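Side-chain contact in RNA-dependent RNA polymerase (Qualyub virus, PDB 6DX1), which probably removes ubiquitin from host proteins as the viral OTU-domain cysteine protease (deubiquitinase) carried by the nairovirus polymerase protein: residues 49-54 with 58-63. Residues are numbered along the deposited sequence; the frame is centred on the assembly and turned at random.
Sequences FLYDTQ and IEVKNM
L50 and Y51, in the last turn of helix 41-51, meet E59, V60 and M63 of helix 57-70. The contact is small, with about 170 Å² buried in all, and lies near the surface.

Apolar contacts join L50, V60 and M63, and Y51 CE1 also touches V60. L50 and M63 reach toward each other tip to tip: L50 CD1 is 4.0 Å from M63 CE. The sulfur also takes part, with M63 SD 4.0 Å from L50 CD1. The M63 chain is extended at chi2 and bent at chi3 (59°), which places CE beside both Y51 OH and L50 CD1. V60 presents the branch that is anti to its carbonyl carbon. Its CG2 stands 4.2 Å from L50 CD1 and 4.3 Å from Y51 CE1, so one methyl touches both residues. V60 is buried and also packs on F43, V46 and L107.

Toward residues 58-63 the tyrosine hydroxyl makes van der Waals contacts and no hydrogen bond. Y51 OH is 3.3 Å from M63 CE, a close approach, and 3.7 Å from E59 CB. M63 and Y51 come from opposite directions, and the methyl meets the ring obliquely. L50 CB covers one face of the Y51 ring, 3.8 Å above the plane and over its centre. The ring meets the second helix with its hydroxyl end and CE1.

Y51 and E59 cross at about a right angle, and E59 contributes its CB. The bent E59 chain (chi2 -46°) carries the carboxylate away from Y51 and along its own helix. There OE2 takes a long, weak hydrogen bond from N62 ND2.

Helix 41-51 ends at Y51, and D52, with positive phi, starts the short loop to helix 57-70. The pair is thus a helix-loop-helix packing of consecutive helices. M63 also packs on L107 and L110 of helix 101-111, so three helices meet here, in the helical portion beside the sheet of the OTU-like cysteine protease fold.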
# COMPACT_ATOMS: atom_id res chain seq x y z
N PHE A 49 -6.59 6.71 5.47
CA PHE A 49 -5.97 7.85 4.79
C PHE A 49 -7.00 8.71 4.07
O PHE A 49 -6.97 9.95 4.16
CB PHE A 49 -4.92 7.34 3.80
CG PHE A 49 -4.33 8.43 2.94
CD1 PHE A 49 -3.24 9.15 3.38
CD2 PHE A 49 -4.87 8.72 1.69
CE1 PHE A 49 -2.70 10.16 2.59
CE2 PHE A 49 -4.33 9.72 0.90
CZ PHE A 49 -3.25 10.43 1.36
N LEU A 50 -7.91 8.08 3.33
CA LEU A 50 -8.85 8.81 2.48
C LEU A 50 -10.00 9.42 3.27
O LEU A 50 -10.44 10.53 2.95
CB LEU A 50 -9.41 7.89 1.40
CG LEU A 50 -8.43 7.36 0.35
CD1 LEU A 50 -9.07 6.28 -0.52
CD2 LEU A 50 -7.93 8.51 -0.49
N TYR A 51 -10.50 8.71 4.29
CA TYR A 51 -11.76 9.04 4.93
C TYR A 51 -11.66 9.33 6.43
O TYR A 51 -12.68 9.66 7.05
CB TYR A 51 -12.76 7.90 4.73
CG TYR A 51 -12.95 7.48 3.29
CD1 TYR A 51 -12.78 6.16 2.92
CD2 TYR A 51 -13.29 8.41 2.31
CE1 TYR A 51 -12.95 5.77 1.61
CE2 TYR A 51 -13.46 8.03 1.00
CZ TYR A 51 -13.28 6.70 0.65
OH TYR A 51 -13.45 6.31 -0.65
N ASP A 52 -10.47 9.23 7.02
CA ASP A 52 -10.25 9.37 8.46
C ASP A 52 -11.01 8.32 9.27
O ASP A 52 -11.27 8.53 10.46
CB ASP A 52 -10.61 10.78 8.96
CG ASP A 52 -9.82 11.86 8.24
OD1 ASP A 52 -8.59 11.68 8.07
OD2 ASP A 52 -10.43 12.87 7.82
N THR A 53 -11.35 7.20 8.64
CA THR A 53 -11.96 6.06 9.31
C THR A 53 -11.65 4.82 8.48
O THR A 53 -11.63 4.89 7.25
CB THR A 53 -13.48 6.19 9.47
OG1 THR A 53 -13.99 4.98 10.04
CG2 THR A 53 -14.15 6.39 8.13
N GLN A 54 -11.42 3.70 9.16
CA GLN A 54 -11.23 2.45 8.44
C GLN A 54 -12.53 1.87 7.91
O GLN A 54 -12.49 0.89 7.15
CB GLN A 54 -10.53 1.44 9.34
CG GLN A 54 -11.34 0.98 10.54
CD GLN A 54 -10.60 -0.08 11.35
OE1 GLN A 54 -10.17 -1.09 10.80
NE2 GLN A 54 -10.46 0.15 12.64
N ILE A 58 -14.55 -0.99 1.97
CA ILE A 58 -15.21 -1.51 0.77
C ILE A 58 -15.11 -0.52 -0.38
O ILE A 58 -14.93 -0.91 -1.54
CB ILE A 58 -16.68 -1.87 1.07
CG1 ILE A 58 -16.74 -3.04 2.04
CG2 ILE A 58 -17.40 -2.24 -0.24
CD1 ILE A 58 -16.31 -4.35 1.43
N GLU A 59 -15.25 0.77 -0.09
CA GLU A 59 -15.12 1.76 -1.15
C GLU A 59 -13.73 1.74 -1.76
O GLU A 59 -13.58 2.03 -2.96
CB GLU A 59 -15.44 3.16 -0.62
CG GLU A 59 -16.91 3.37 -0.27
CD GLU A 59 -17.86 2.86 -1.34
OE1 GLU A 59 -18.91 2.29 -0.96
OE2 GLU A 59 -17.57 3.01 -2.55
N VAL A 60 -12.70 1.43 -0.97
CA VAL A 60 -11.36 1.32 -1.53
C VAL A 60 -11.29 0.11 -2.45
O VAL A 60 -10.72 0.18 -3.55
CB VAL A 60 -10.29 1.25 -0.43
CG1 VAL A 60 -8.89 1.21 -1.04
CG2 VAL A 60 -10.41 2.45 0.51
N LYS A 61 -11.86 -1.03 -2.03
CA LYS A 61 -11.90 -2.19 -2.91
C LYS A 61 -12.63 -1.86 -4.20
O LYS A 61 -12.18 -2.22 -5.30
CB LYS A 61 -12.56 -3.39 -2.21
CG LYS A 61 -11.85 -3.80 -0.94
CD LYS A 61 -12.36 -5.13 -0.37
CE LYS A 61 -11.90 -6.31 -1.23
NZ LYS A 61 -12.29 -7.61 -0.63
N ASN A 62 -13.75 -1.13 -4.09
CA ASN A 62 -14.53 -0.73 -5.25
C ASN A 62 -13.71 0.12 -6.21
O ASN A 62 -13.76 -0.07 -7.43
CB ASN A 62 -15.78 0.05 -4.82
CG ASN A 62 -16.87 -0.83 -4.27
OD1 ASN A 62 -16.91 -2.04 -4.51
ND2 ASN A 62 -17.79 -0.22 -3.52
N MET A 63 -12.99 1.12 -5.68
CA MET A 63 -12.28 2.03 -6.58
C MET A 63 -11.12 1.32 -7.27
O MET A 63 -10.79 1.66 -8.41
CB MET A 63 -11.81 3.28 -5.84
CG MET A 63 -10.69 3.06 -4.83
SD MET A 63 -10.21 4.58 -3.97
CE MET A 63 -11.76 5.07 -3.19